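Local atomic coordinates of macrophage migration inhibitory factor (Oncomelania hupensis, PDB entry 6LR3), a protein that belongs to the macrophage migration inhibitory factor family and assembles as a trimer of compact alpha/beta subunits. Residues B[4-9]-B[21-26]; B[28-33]-B[74-79]; B[102-107]-B[114-119]. One frame throughout, in Å; residues are numbered along the deposited sequence.

Contact 1: B[4-9]-B[21-26]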
ATOM      1  N   ILE B   4      -6.058  -8.367  -2.829  1.00 13.47           N
ATOM      2  CA  ILE B   4      -7.134  -7.357  -2.863  1.00 13.10           C
ATOM      3  C   ILE B   4      -7.058  -6.580  -1.564  1.00 13.65           C
ATOM      4  O   ILE B   4      -7.232  -7.180  -0.513  1.00 13.88           O
ATOM      5  CB  ILE B   4      -8.528  -8.000  -3.003  1.00 16.04           C
ATOM      6  CG1 ILE B   4      -8.579  -9.167  -3.992  1.00 16.67           C
ATOM      7  CG2 ILE B   4      -9.541  -6.897  -3.355  1.00 15.56           C
ATOM      8  CD1 ILE B   4      -8.055  -8.839  -5.372  1.00 18.40           C
ATOM      9  N   THR B   5      -6.808  -5.295  -1.647  1.00 13.04           N
ATOM     10  CA  THR B   5      -6.728  -4.394  -0.479  1.00 12.99           C
ATOM     11  C   THR B   5      -7.928  -3.472  -0.536  1.00 13.52           C
ATOM     12  O   THR B   5      -8.153  -2.844  -1.572  1.00 13.66           O
ATOM     13  CB  THR B   5      -5.405  -3.631  -0.462  1.00 13.88           C
ATOM     14  OG1 THR B   5      -4.345  -4.605  -0.537  1.00 14.75           O
ATOM     15  CG2 THR B   5      -5.289  -2.771   0.777  1.00 15.44           C
ATOM     16  N   VAL B   6      -8.702  -3.439   0.530  1.00 13.18           N
ATOM     17  CA  VAL B   6      -9.914  -2.591   0.605  1.00 12.85           C
ATOM     18  C   VAL B   6      -9.689  -1.569   1.714  1.00 12.60           C
ATOM     19  O   VAL B   6      -9.590  -1.980   2.871  1.00 14.12           O
ATOM     20  CB  VAL B   6     -11.170  -3.427   0.842  1.00 13.58           C
ATOM     21  CG1 VAL B   6     -12.392  -2.561   0.975  1.00 13.57           C
ATOM     22  CG2 VAL B   6     -11.372  -4.428  -0.290  1.00 14.73           C
ATOM     23  N   ASN B   7      -9.573  -0.299   1.339  1.00 11.58           N
ATOM     24  CA  ASN B   7      -9.440   0.819   2.304  1.00 12.15           C
ATOM     25  C   ASN B   7     -10.804   1.507   2.374  1.00 12.90           C
ATOM     26  O   ASN B   7     -11.230   2.107   1.389  1.00 13.41           O
ATOM     27  CB  ASN B   7      -8.362   1.810   1.881  1.00 13.02           C
ATOM     28  CG  ASN B   7      -7.034   1.130   1.667  1.00 14.33           C
ATOM     29  OD1 ASN B   7      -6.358   0.771   2.647  1.00 14.68           O
ATOM     30  ND2 ASN B   7      -6.667   0.891   0.405  1.00 14.71           N
ATOM     31  N   THR B   8     -11.496   1.399   3.497  1.00 13.07           N
ATOM     32  CA  THR B   8     -12.838   2.010   3.624  1.00 13.08           C
ATOM     33  C   THR B   8     -12.987   2.648   4.991  1.00 13.59           C
ATOM     34  O   THR B   8     -12.459   2.122   5.971  1.00 12.64           O
ATOM     35  CB  THR B   8     -13.939   0.980   3.344  1.00 13.99           C
ATOM     36  OG1 THR B   8     -15.183   1.701   3.365  1.00 13.17           O
ATOM     37  CG2 THR B   8     -13.937  -0.169   4.353  1.00 13.26           C
ATOM     38  N   ASN B   9     -13.739   3.742   5.033  1.00 12.76           N
ATOM     39  CA  ASN B   9     -14.132   4.394   6.299  1.00 14.58           C
ATOM     40  C   ASN B   9     -15.372   3.716   6.865  1.00 15.20           C
ATOM     41  O   ASN B   9     -15.735   4.038   7.990  1.00 17.08           O
ATOM     42  CB  ASN B   9     -14.310   5.894   6.165  1.00 13.82           C
ATOM     43  CG  ASN B   9     -15.323   6.286   5.131  1.00 16.93           C
ATOM     44  OD1 ASN B   9     -15.826   5.442   4.394  1.00 17.32           O
ATOM     45  ND2 ASN B   9     -15.652   7.580   5.095  1.00 17.06           N
ATOM     46  N   ALA B  21     -14.417 -13.376   2.523  1.00 14.25           N
ATOM     47  CA  ALA B  21     -14.633 -14.696   1.891  1.00 14.56           C
ATOM     48  C   ALA B  21     -15.307 -14.514   0.543  1.00 15.09           C
ATOM     49  O   ALA B  21     -14.901 -15.158  -0.437  1.00 14.17           O
ATOM     50  CB  ALA B  21     -15.455 -15.582   2.802  1.00 15.82           C
ATOM     51  N   ALA B  22     -16.328 -13.665   0.468  1.00 14.46           N
ATOM     52  CA  ALA B  22     -17.106 -13.465  -0.773  1.00 13.63           C
ATOM     53  C   ALA B  22     -16.202 -12.809  -1.807  1.00 14.25           C
ATOM     54  O   ALA B  22     -16.228 -13.225  -2.981  1.00 15.51           O
ATOM     55  CB  ALA B  22     -18.354 -12.642  -0.517  1.00 13.94           C
ATOM     56  N   LEU B  23     -15.426 -11.818  -1.387  1.00 15.42           N
ATOM     57  CA  LEU B  23     -14.505 -11.107  -2.293  1.00 15.30           C
ATOM     58  C   LEU B  23     -13.426 -12.060  -2.750  1.00 14.02           C
ATOM     59  O   LEU B  23     -13.101 -12.043  -3.941  1.00 15.85           O
ATOM     60  CB  LEU B  23     -13.966  -9.876  -1.557  1.00 16.70           C
ATOM     61  CG  LEU B  23     -13.130  -8.918  -2.373  1.00 19.56           C
ATOM     62  CD1 LEU B  23     -13.866  -8.511  -3.621  1.00 19.99           C
ATOM     63  CD2 LEU B  23     -12.805  -7.703  -1.525  1.00 20.47           C
ATOM     64  N   THR B  24     -12.901 -12.896  -1.846  1.00 14.13           N
ATOM     65  CA  THR B  24     -11.911 -13.930  -2.188  1.00 14.16           C
ATOM     66  C   THR B  24     -12.468 -14.786  -3.317  1.00 15.38           C
ATOM     67  O   THR B  24     -11.782 -14.969  -4.320  1.00 13.36           O
ATOM     68  CB  THR B  24     -11.565 -14.819  -0.988  1.00 14.02           C
ATOM     69  OG1 THR B  24     -10.897 -14.022  -0.005  1.00 14.69           O
ATOM     70  CG2 THR B  24     -10.659 -15.952  -1.386  1.00 13.97           C
ATOM     71  N   ASN B  25     -13.670 -15.309  -3.135  1.00 16.18           N
ATOM     72  CA  ASN B  25     -14.285 -16.246  -4.110  1.00 16.89           C
ATOM     73  C   ASN B  25     -14.506 -15.511  -5.432  1.00 16.39           C
ATOM     74  O   ASN B  25     -14.178 -16.059  -6.473  1.00 16.43           O
ATOM     75  CB  ASN B  25     -15.582 -16.829  -3.561  1.00 16.86           C
ATOM     76  CG  ASN B  25     -15.291 -17.853  -2.466  1.00 18.71           C
ATOM     77  OD1 ASN B  25     -14.176 -18.352  -2.386  1.00 20.67           O
ATOM     78  ND2 ASN B  25     -16.219 -18.048  -1.546  1.00 21.48           N
ATOM     79  N   MET B  26     -15.036 -14.312  -5.379  1.00 16.50           N
ATOM     80  CA  MET B  26     -15.409 -13.590  -6.605  1.00 17.58           C
ATOM     81  C   MET B  26     -14.140 -13.270  -7.392  1.00 16.85           C
ATOM     82  O   MET B  26     -14.132 -13.472  -8.625  1.00 16.20           O
ATOM     83  CB  MET B  26     -16.182 -12.306  -6.280  1.00 19.77           C
ATOM     84  CG  MET B  26     -16.796 -11.670  -7.498  1.00 27.95           C
ATOM     85  SD  MET B  26     -17.450 -10.030  -7.109  1.00 39.04           S
ATOM     86  CE  MET B  26     -15.908  -9.119  -7.095  1.00 33.81           C
TER
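Strand 3-8, at Ile4 and Val6, passes beneath Leu23 of helix 19-31, which lies over one face of the sheet. The backbones come nearest where Ile4 CA and Thr24 CA are 8.2 Å apart, so the gap is bridged by side chains alone. Ile4 and Val6, two residues apart, both turn toward the helix. On the helix side the close contacts all fall to one methyl group, Leu23 CD2. With chi1 at -173°, Leu23 swings CG away from its own amide nitrogen and out toward the strand. There CD2 meets Ile4 CG2 at 3.8 Å, and Val6 CG2 lies at the same distance of 3.8 Å from Leu23 CD2. The two approaches differ: Ile4 lies aslant the leucine, whereas Val6 and Leu23 reach toward each other tip to tip. The three residues are buried and their contact is purely apolar. Val40 of the neighbouring strand and Met83 of helix 70-88 also touch Leu23, while Phe84 of that helix reaches Val6, so the core continues past this helix and strand. Thr5 and Asn7 point to the other side of the sheet, where Asn7 packs on Arg43 of the third subunit. This is the helix-on-sheet packing of a beta-alpha-beta unit, strand 3-8, helix 19-31 and the parallel strand 39-43, a building block of the macrophage migration inhibitory factor fold.

Contact 2: B[28-33]-B[74-79]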
ATOM      1  N   THR B  28     -11.121 -14.749  -7.090  1.00 15.93           N
ATOM      2  CA  THR B  28     -10.459 -16.006  -7.521  1.00 15.58           C
ATOM      3  C   THR B  28     -11.012 -16.401  -8.884  1.00 16.79           C
ATOM      4  O   THR B  28     -10.210 -16.727  -9.803  1.00 16.98           O
ATOM      5  CB  THR B  28     -10.680 -17.126  -6.504  1.00 17.98           C
ATOM      6  OG1 THR B  28      -9.929 -16.729  -5.353  1.00 18.77           O
ATOM      7  CG2 THR B  28     -10.217 -18.476  -6.998  1.00 19.16           C
ATOM      8  N   LYS B  29     -12.336 -16.356  -9.015  1.00 17.18           N
ATOM      9  CA  LYS B  29     -13.002 -16.712 -10.297  1.00 19.09           C
ATOM     10  C   LYS B  29     -12.616 -15.688 -11.357  1.00 19.32           C
ATOM     11  O   LYS B  29     -12.263 -16.094 -12.475  1.00 21.03           O
ATOM     12  CB  LYS B  29     -14.513 -16.767 -10.123  1.00 21.36           C
ATOM     13  CG  LYS B  29     -14.975 -17.943  -9.281  1.00 31.78           C
ATOM     14  CD  LYS B  29     -16.485 -18.067  -9.265  1.00 36.15           C
ATOM     15  CE  LYS B  29     -17.144 -18.287  -7.905  1.00 43.12           C
ATOM     16  NZ  LYS B  29     -16.659 -19.522  -7.248  1.00 43.41           N
ATOM     17  N   ALA B  30     -12.690 -14.391 -11.034  1.00 17.05           N
ATOM     18  CA  ALA B  30     -12.434 -13.322 -12.018  1.00 17.41           C
ATOM     19  C   ALA B  30     -10.994 -13.388 -12.516  1.00 17.77           C
ATOM     20  O   ALA B  30     -10.790 -13.228 -13.714  1.00 19.23           O
ATOM     21  CB  ALA B  30     -12.780 -11.975 -11.438  1.00 18.45           C
ATOM     22  N   LEU B  31     -10.023 -13.568 -11.634  1.00 17.30           N
ATOM     23  CA  LEU B  31      -8.584 -13.521 -11.994  1.00 17.19           C
ATOM     24  C   LEU B  31      -8.090 -14.896 -12.447  1.00 18.45           C
ATOM     25  O   LEU B  31      -6.973 -14.959 -12.936  1.00 17.13           O
ATOM     26  CB  LEU B  31      -7.767 -13.041 -10.793  1.00 16.21           C
ATOM     27  CG  LEU B  31      -8.035 -11.571 -10.441  1.00 16.65           C
ATOM     28  CD1 LEU B  31      -7.383 -11.190  -9.119  1.00 16.62           C
ATOM     29  CD2 LEU B  31      -7.530 -10.638 -11.515  1.00 17.73           C
ATOM     30  N   GLN B  32      -8.898 -15.960 -12.265  1.00 18.82           N
ATOM     31  CA  GLN B  32      -8.473 -17.346 -12.595  1.00 20.85           C
ATOM     32  C   GLN B  32      -7.093 -17.598 -12.004  1.00 20.44           C
ATOM     33  O   GLN B  32      -6.155 -18.040 -12.726  1.00 20.21           O
ATOM     34  CB  GLN B  32      -8.479 -17.540 -14.114  1.00 24.34           C
ATOM     35  CG  GLN B  32      -9.859 -17.395 -14.723  1.00 31.01           C
ATOM     36  CD  GLN B  32     -10.633 -18.658 -14.531  1.00 45.67           C
ATOM     37  OE1 GLN B  32     -10.343 -19.656 -15.221  1.00 47.62           O
ATOM     38  NE2 GLN B  32     -11.597 -18.619 -13.593  1.00 59.42           N
ATOM     39  N   LYS B  33      -6.977 -17.391 -10.698  1.00 18.50           N
ATOM     40  CA  LYS B  33      -5.760 -17.686  -9.914  1.00 20.30           C
ATOM     41  C   LYS B  33      -6.152 -18.667  -8.829  1.00 19.17           C
ATOM     42  O   LYS B  33      -7.328 -18.707  -8.416  1.00 18.20           O
ATOM     43  CB  LYS B  33      -5.215 -16.380  -9.311  1.00 21.26           C
ATOM     44  CG  LYS B  33      -4.587 -15.449 -10.323  1.00 23.88           C
ATOM     45  CD  LYS B  33      -3.227 -15.972 -10.766  1.00 26.00           C
ATOM     46  CE  LYS B  33      -2.563 -14.971 -11.665  1.00 29.40           C
ATOM     47  NZ  LYS B  33      -1.234 -15.459 -12.064  1.00 31.90           N
ATOM     48  N   LEU B  74     -12.225  -3.308 -16.215  1.00 17.78           N
ATOM     49  CA  LEU B  74     -13.565  -2.694 -16.153  1.00 18.53           C
ATOM     50  C   LEU B  74     -14.564  -3.704 -15.604  1.00 17.39           C
ATOM     51  O   LEU B  74     -15.370  -3.323 -14.769  1.00 17.38           O
ATOM     52  CB  LEU B  74     -13.984  -2.199 -17.534  1.00 19.42           C
ATOM     53  CG  LEU B  74     -15.389  -1.599 -17.558  1.00 21.74           C
ATOM     54  CD1 LEU B  74     -15.518  -0.455 -16.582  1.00 22.29           C
ATOM     55  CD2 LEU B  74     -15.766  -1.130 -18.935  1.00 22.33           C
ATOM     56  N   ALA B  75     -14.532  -4.948 -16.072  1.00 18.02           N
ATOM     57  CA  ALA B  75     -15.495  -6.001 -15.664  1.00 18.24           C
ATOM     58  C   ALA B  75     -15.331  -6.246 -14.164  1.00 17.77           C
ATOM     59  O   ALA B  75     -16.333  -6.323 -13.436  1.00 17.72           O
ATOM     60  CB  ALA B  75     -15.262  -7.270 -16.452  1.00 18.74           C
ATOM     61  N   MET B  76     -14.092  -6.365 -13.698  1.00 16.77           N
ATOM     62  CA  MET B  76     -13.812  -6.653 -12.281  1.00 17.04           C
ATOM     63  C   MET B  76     -14.192  -5.430 -11.468  1.00 15.64           C
ATOM     64  O   MET B  76     -14.751  -5.622 -10.406  1.00 16.52           O
ATOM     65  CB  MET B  76     -12.348  -7.010 -12.068  1.00 18.83           C
ATOM     66  CG  MET B  76     -12.094  -8.398 -12.554  1.00 19.75           C
ATOM     67  SD  MET B  76     -10.395  -8.921 -12.238  1.00 23.68           S
ATOM     68  CE  MET B  76      -9.408  -7.933 -13.342  1.00 23.09           C
ATOM     69  N   ALA B  77     -13.894  -4.220 -11.934  1.00 15.10           N
ATOM     70  CA  ALA B  77     -14.260  -2.997 -11.203  1.00 16.62           C
ATOM     71  C   ALA B  77     -15.778  -2.995 -10.961  1.00 17.09           C
ATOM     72  O   ALA B  77     -16.196  -2.736  -9.847  1.00 14.57           O
ATOM     73  CB  ALA B  77     -13.793  -1.781 -11.935  1.00 16.66           C
ATOM     74  N   ARG B  78     -16.579  -3.250 -11.986  1.00 16.93           N
ATOM     75  CA  ARG B  78     -18.059  -3.200 -11.879  1.00 18.97           C
ATOM     76  C   ARG B  78     -18.502  -4.262 -10.871  1.00 17.88           C
ATOM     77  O   ARG B  78     -19.386  -3.964 -10.038  1.00 16.75           O
ATOM     78  CB  ARG B  78     -18.718  -3.314 -13.259  1.00 22.62           C
ATOM     79  CG  ARG B  78     -18.454  -2.116 -14.162  1.00 26.92           C
ATOM     80  CD  ARG B  78     -19.368  -2.095 -15.396  1.00 36.77           C
ATOM     81  NE  ARG B  78     -20.672  -1.776 -14.821  1.00 49.05           N
ATOM     82  CZ  ARG B  78     -21.201  -0.549 -14.650  1.00 53.11           C
ATOM     83  NH1 ARG B  78     -20.607   0.507 -15.186  1.00 42.78           N
ATOM     84  NH2 ARG B  78     -22.331  -0.392 -13.955  1.00 47.70           N
ATOM     85  N   ASP B  79     -17.935  -5.464 -10.930  1.00 17.11           N
ATOM     86  CA  ASP B  79     -18.302  -6.571 -10.015  1.00 18.45           C
ATOM     87  C   ASP B  79     -17.888  -6.212  -8.594  1.00 15.89           C
ATOM     88  O   ASP B  79     -18.669  -6.463  -7.679  1.00 15.93           O
ATOM     89  CB  ASP B  79     -17.683  -7.878 -10.479  1.00 20.53           C
ATOM     90  CG  ASP B  79     -18.403  -8.490 -11.669  1.00 24.34           C
ATOM     91  OD1 ASP B  79     -19.532  -8.030 -11.986  1.00 26.05           O
ATOM     92  OD2 ASP B  79     -17.822  -9.379 -12.265  1.00 23.84           O
TER
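A helix-to-helix contact joins Ala30 and Leu31, at the end of helix 19-31, to Met76 of helix 70-88, the two segments running in broadly opposite directions. The backbones draw close here, with Ala30 CA and Met76 CA 6.8 Å apart. Met76 supplies nearly all of the second side. Its chain is extended about chi2 and bends at chi3 (-70°), so that different atoms serve different partners. CG lies against the small side chain of Ala30, with Met76 CG and Ala30 CB 3.8 Å apart. The sulfur beyond it packs closely on the leucine, Met76 SD standing 3.4 Å from Leu31 CD2, and the bend lays Met76 CE 3.8 Å from the same Leu31 CD2. The leucine and methionine chains cross at about a right angle. On the inner side, Phe99 of strand 95-101 also touches Met76, and Val62 and Cys64 of strand 58-64 touch Leu31. The helix ends at Leu31, and Gln32, the first residue beyond it, takes a positive phi. Its side chain folds back, and Gln32 NE2 donates to Lys29 O at 2.8 Å, nearly straight (168°) and on a lone pair in the carbonyl plane. Arg67 binds the carbonyl oxygens of Leu31 and Gln32. Across the contact itself the chemistry is apolar, so it probably rests on close packing, with the polarisable thioether contributing, rather than on directional bonds between the two segments.

Contact 3: B[102-107]-B[114-119]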
ATOM      1  N   VAL B 102       1.762  -6.998 -11.338  1.00 15.87           N
ATOM      2  CA  VAL B 102       2.969  -7.421 -10.586  1.00 16.37           C
ATOM      3  C   VAL B 102       3.809  -8.318 -11.475  1.00 17.14           C
ATOM      4  O   VAL B 102       3.301  -9.301 -11.982  1.00 16.63           O
ATOM      5  CB  VAL B 102       2.575  -8.145  -9.297  1.00 16.10           C
ATOM      6  CG1 VAL B 102       3.829  -8.590  -8.537  1.00 15.78           C
ATOM      7  CG2 VAL B 102       1.661  -7.281  -8.460  1.00 17.02           C
ATOM      8  N   PRO B 103       5.091  -8.004 -11.695  1.00 18.12           N
ATOM      9  CA  PRO B 103       5.953  -8.899 -12.463  1.00 18.14           C
ATOM     10  C   PRO B 103       6.203 -10.217 -11.729  1.00 18.47           C
ATOM     11  O   PRO B 103       6.482 -10.214 -10.566  1.00 16.18           O
ATOM     12  CB  PRO B 103       7.272  -8.123 -12.632  1.00 19.07           C
ATOM     13  CG  PRO B 103       6.912  -6.699 -12.268  1.00 20.25           C
ATOM     14  CD  PRO B 103       5.803  -6.811 -11.226  1.00 18.97           C
ATOM     15  N   ALA B 104       6.164 -11.322 -12.485  1.00 16.35           N
ATOM     16  CA  ALA B 104       6.369 -12.691 -11.960  1.00 17.09           C
ATOM     17  C   ALA B 104       7.701 -12.768 -11.198  1.00 14.72           C
ATOM     18  O   ALA B 104       7.733 -13.429 -10.170  1.00 15.81           O
ATOM     19  CB  ALA B 104       6.350 -13.679 -13.105  1.00 19.37           C
ATOM     20  N   LEU B 105       8.770 -12.159 -11.689  1.00 14.90           N
ATOM     21  CA  LEU B 105      10.109 -12.297 -11.085  1.00 15.93           C
ATOM     22  C   LEU B 105      10.307 -11.233 -10.006  1.00 15.96           C
ATOM     23  O   LEU B 105      11.405 -11.186  -9.452  1.00 16.64           O
ATOM     24  CB  LEU B 105      11.193 -12.212 -12.166  1.00 15.98           C
ATOM     25  CG  LEU B 105      11.142 -13.365 -13.173  1.00 18.09           C
ATOM     26  CD1 LEU B 105      12.273 -13.189 -14.181  1.00 19.62           C
ATOM     27  CD2 LEU B 105      11.265 -14.693 -12.515  1.00 21.23           C
ATOM     28  N   PHE B 106       9.264 -10.471  -9.686  1.00 13.99           N
ATOM     29  CA  PHE B 106       9.300  -9.462  -8.595  1.00 14.89           C
ATOM     30  C   PHE B 106       8.304  -9.862  -7.511  1.00 14.14           C
ATOM     31  O   PHE B 106       7.878  -9.023  -6.702  1.00 15.07           O
ATOM     32  CB  PHE B 106       9.041  -8.065  -9.165  1.00 15.33           C
ATOM     33  CG  PHE B 106      10.275  -7.477  -9.798  1.00 15.95           C
ATOM     34  CD1 PHE B 106      10.830  -8.044 -10.934  1.00 17.92           C
ATOM     35  CD2 PHE B 106      10.918  -6.399  -9.221  1.00 17.47           C
ATOM     36  CE1 PHE B 106      11.993  -7.523 -11.478  1.00 19.18           C
ATOM     37  CE2 PHE B 106      12.075  -5.881  -9.769  1.00 19.11           C
ATOM     38  CZ  PHE B 106      12.608  -6.433 -10.906  1.00 18.31           C
ATOM     39  N   CYS B 107       7.965 -11.136  -7.442  1.00 13.76           N
ATOM     40  CA  CYS B 107       7.004 -11.606  -6.435  1.00 14.32           C
ATOM     41  C   CYS B 107       7.353 -13.042  -6.066  1.00 14.78           C
ATOM     42  O   CYS B 107       7.504 -13.896  -6.968  1.00 16.78           O
ATOM     43  CB  CYS B 107       5.597 -11.491  -6.971  1.00 14.57           C
ATOM     44  SG  CYS B 107       4.389 -11.883  -5.699  1.00 19.20           S
ATOM     45  N   HIS B 114       7.777 -16.430  -9.195  1.00 18.93           N
ATOM     46  CA  HIS B 114       6.731 -17.015 -10.060  1.00 22.43           C
ATOM     47  C   HIS B 114       7.324 -17.334 -11.422  1.00 25.44           C
ATOM     48  O   HIS B 114       8.183 -16.613 -11.914  1.00 24.55           O
ATOM     49  CB  HIS B 114       5.539 -16.085 -10.117  1.00 20.50           C
ATOM     50  CG  HIS B 114       4.812 -16.046  -8.827  1.00 22.74           C
ATOM     51  ND1 HIS B 114       5.286 -15.332  -7.736  1.00 24.66           N
ATOM     52  CD2 HIS B 114       3.690 -16.679  -8.417  1.00 23.13           C
ATOM     53  CE1 HIS B 114       4.456 -15.463  -6.732  1.00 23.30           C
ATOM     54  NE2 HIS B 114       3.448 -16.290  -7.129  1.00 23.97           N
ATOM     55  N   ASP B 115       6.690 -18.267 -12.110  1.00 30.76           N
ATOM     56  CA  ASP B 115       6.978 -18.653 -13.514  1.00 36.38           C
ATOM     57  C   ASP B 115       5.998 -17.907 -14.423  1.00 34.41           C
ATOM     58  O   ASP B 115       4.794 -18.236 -14.397  1.00 38.22           O
ATOM     59  CB  ASP B 115       6.852 -20.169 -13.659  1.00 40.82           C
ATOM     60  CG  ASP B 115       7.263 -20.726 -15.016  1.00 45.44           C
ATOM     61  OD1 ASP B 115       7.002 -20.064 -16.029  1.00 54.65           O
ATOM     62  OD2 ASP B 115       7.941 -21.796 -15.049  1.00 47.27           O
ATOM     63  N   VAL B 116       6.522 -16.941 -15.161  1.00 34.01           N
ATOM     64  CA  VAL B 116       5.787 -16.159 -16.202  1.00 41.72           C
ATOM     65  C   VAL B 116       4.814 -17.045 -16.991  1.00 39.98           C
ATOM     66  O   VAL B 116       3.694 -16.567 -17.264  1.00 40.22           O
ATOM     67  CB  VAL B 116       6.723 -15.454 -17.208  1.00 47.32           C
ATOM     68  CG1 VAL B 116       5.945 -14.394 -17.974  1.00 49.58           C
ATOM     69  CG2 VAL B 116       7.982 -14.852 -16.592  1.00 52.39           C
ATOM     70  N   SER B 117       5.226 -18.249 -17.398  1.00 44.86           N
ATOM     71  CA  SER B 117       4.409 -19.126 -18.273  1.00 46.89           C
ATOM     72  C   SER B 117       3.236 -19.732 -17.501  1.00 47.91           C
ATOM     73  O   SER B 117       2.203 -20.018 -18.151  1.00 49.22           O
ATOM     74  CB  SER B 117       5.256 -20.187 -18.875  1.00 45.64           C
ATOM     75  OG  SER B 117       6.272 -19.561 -19.615  1.00 49.64           O
ATOM     76  N   ILE B 118       3.396 -19.975 -16.194  1.00 42.52           N
ATOM     77  CA  ILE B 118       2.303 -20.532 -15.336  1.00 44.46           C
ATOM     78  C   ILE B 118       1.327 -19.387 -15.033  1.00 42.95           C
ATOM     79  O   ILE B 118       0.123 -19.653 -14.900  1.00 43.87           O
ATOM     80  CB  ILE B 118       2.831 -21.169 -14.027  1.00 42.01           C
ATOM     81  CG1 ILE B 118       3.883 -22.262 -14.263  1.00 42.99           C
ATOM     82  CG2 ILE B 118       1.671 -21.687 -13.172  1.00 40.76           C
ATOM     83  CD1 ILE B 118       3.344 -23.678 -14.173  1.00 41.57           C
ATOM     84  N   GLU B 119       1.824 -18.148 -14.937  1.00 41.48           N
ATOM     85  CA  GLU B 119       1.026 -17.000 -14.419  1.00 41.65           C
ATOM     86  C   GLU B 119       0.269 -16.283 -15.555  1.00 43.86           C
ATOM     87  O   GLU B 119       0.609 -16.265 -16.750  1.00 49.00           O
ATOM     88  CB  GLU B 119       1.942 -16.050 -13.636  1.00 36.70           C
ATOM     89  CG  GLU B 119       2.598 -16.698 -12.417  1.00 35.13           C
ATOM     90  CD  GLU B 119       1.620 -17.226 -11.372  1.00 36.77           C
ATOM     91  OE1 GLU B 119       0.601 -16.542 -11.116  1.00 37.27           O
ATOM     92  OE2 GLU B 119       1.850 -18.341 -10.840  1.00 38.80           O
TER
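The His114 imidazole meets Cys107 and Ala104 at its edge: the carbonyl oxygens of both lie near the ring plane. Glu119 OE2 lies in plane at another part of the edge. Cys107 SG comes obliquely, 4.6 Å from the centroid of the His114 ring and 56° off its normal, so the sulfur sits over neither face squarely. The main bond runs from His114 ND1 to Cys107 O, 2.8 Å long with an angle of 156°. The acceptor lies almost in the ring plane, but the donor stands well above the carbonyl plane of Cys107. With CG beside the backbone N (chi1 -70°), the ring lies near its own main-chain amide. That amide, His114 N, donates to Ala104 O at 3.2 Å. An apolar contact flanks the bonds, Ala104 CB lying 4.0 Å from Val116 CG2. Beyond it an Asx turn, Ser117 N to Asp115 OD1, shapes the tail. Cys107 also joins an antiparallel ladder with a strand of the second subunit. ND1 thus carries a proton, and because the ring and, weakly, the His114 amide both engage Cys107 O, rotation of the imidazole should be limited.

How the contacts relate
Helix 19-31 carries contacts 1 and 2 in succession: first it packs on strand 3-8, then its last turn meets helix 70-88. Their centres are 12 Å apart, and Met26 SD touches Asp79 O at 3.8 Å. Contact 3 belongs to the C-terminal part of the chain, its centre 19 Å from that of contact 2 and 23 Å from that of contact 1. Contacts 1 and 3 do not touch, their nearest atoms being about 10 Å apart, yet both touch the second subunit. Lys33 NZ and Glu119 OE1 form a salt bridge between contacts 2 and 3, modelled so short that its exact geometry is doubtful.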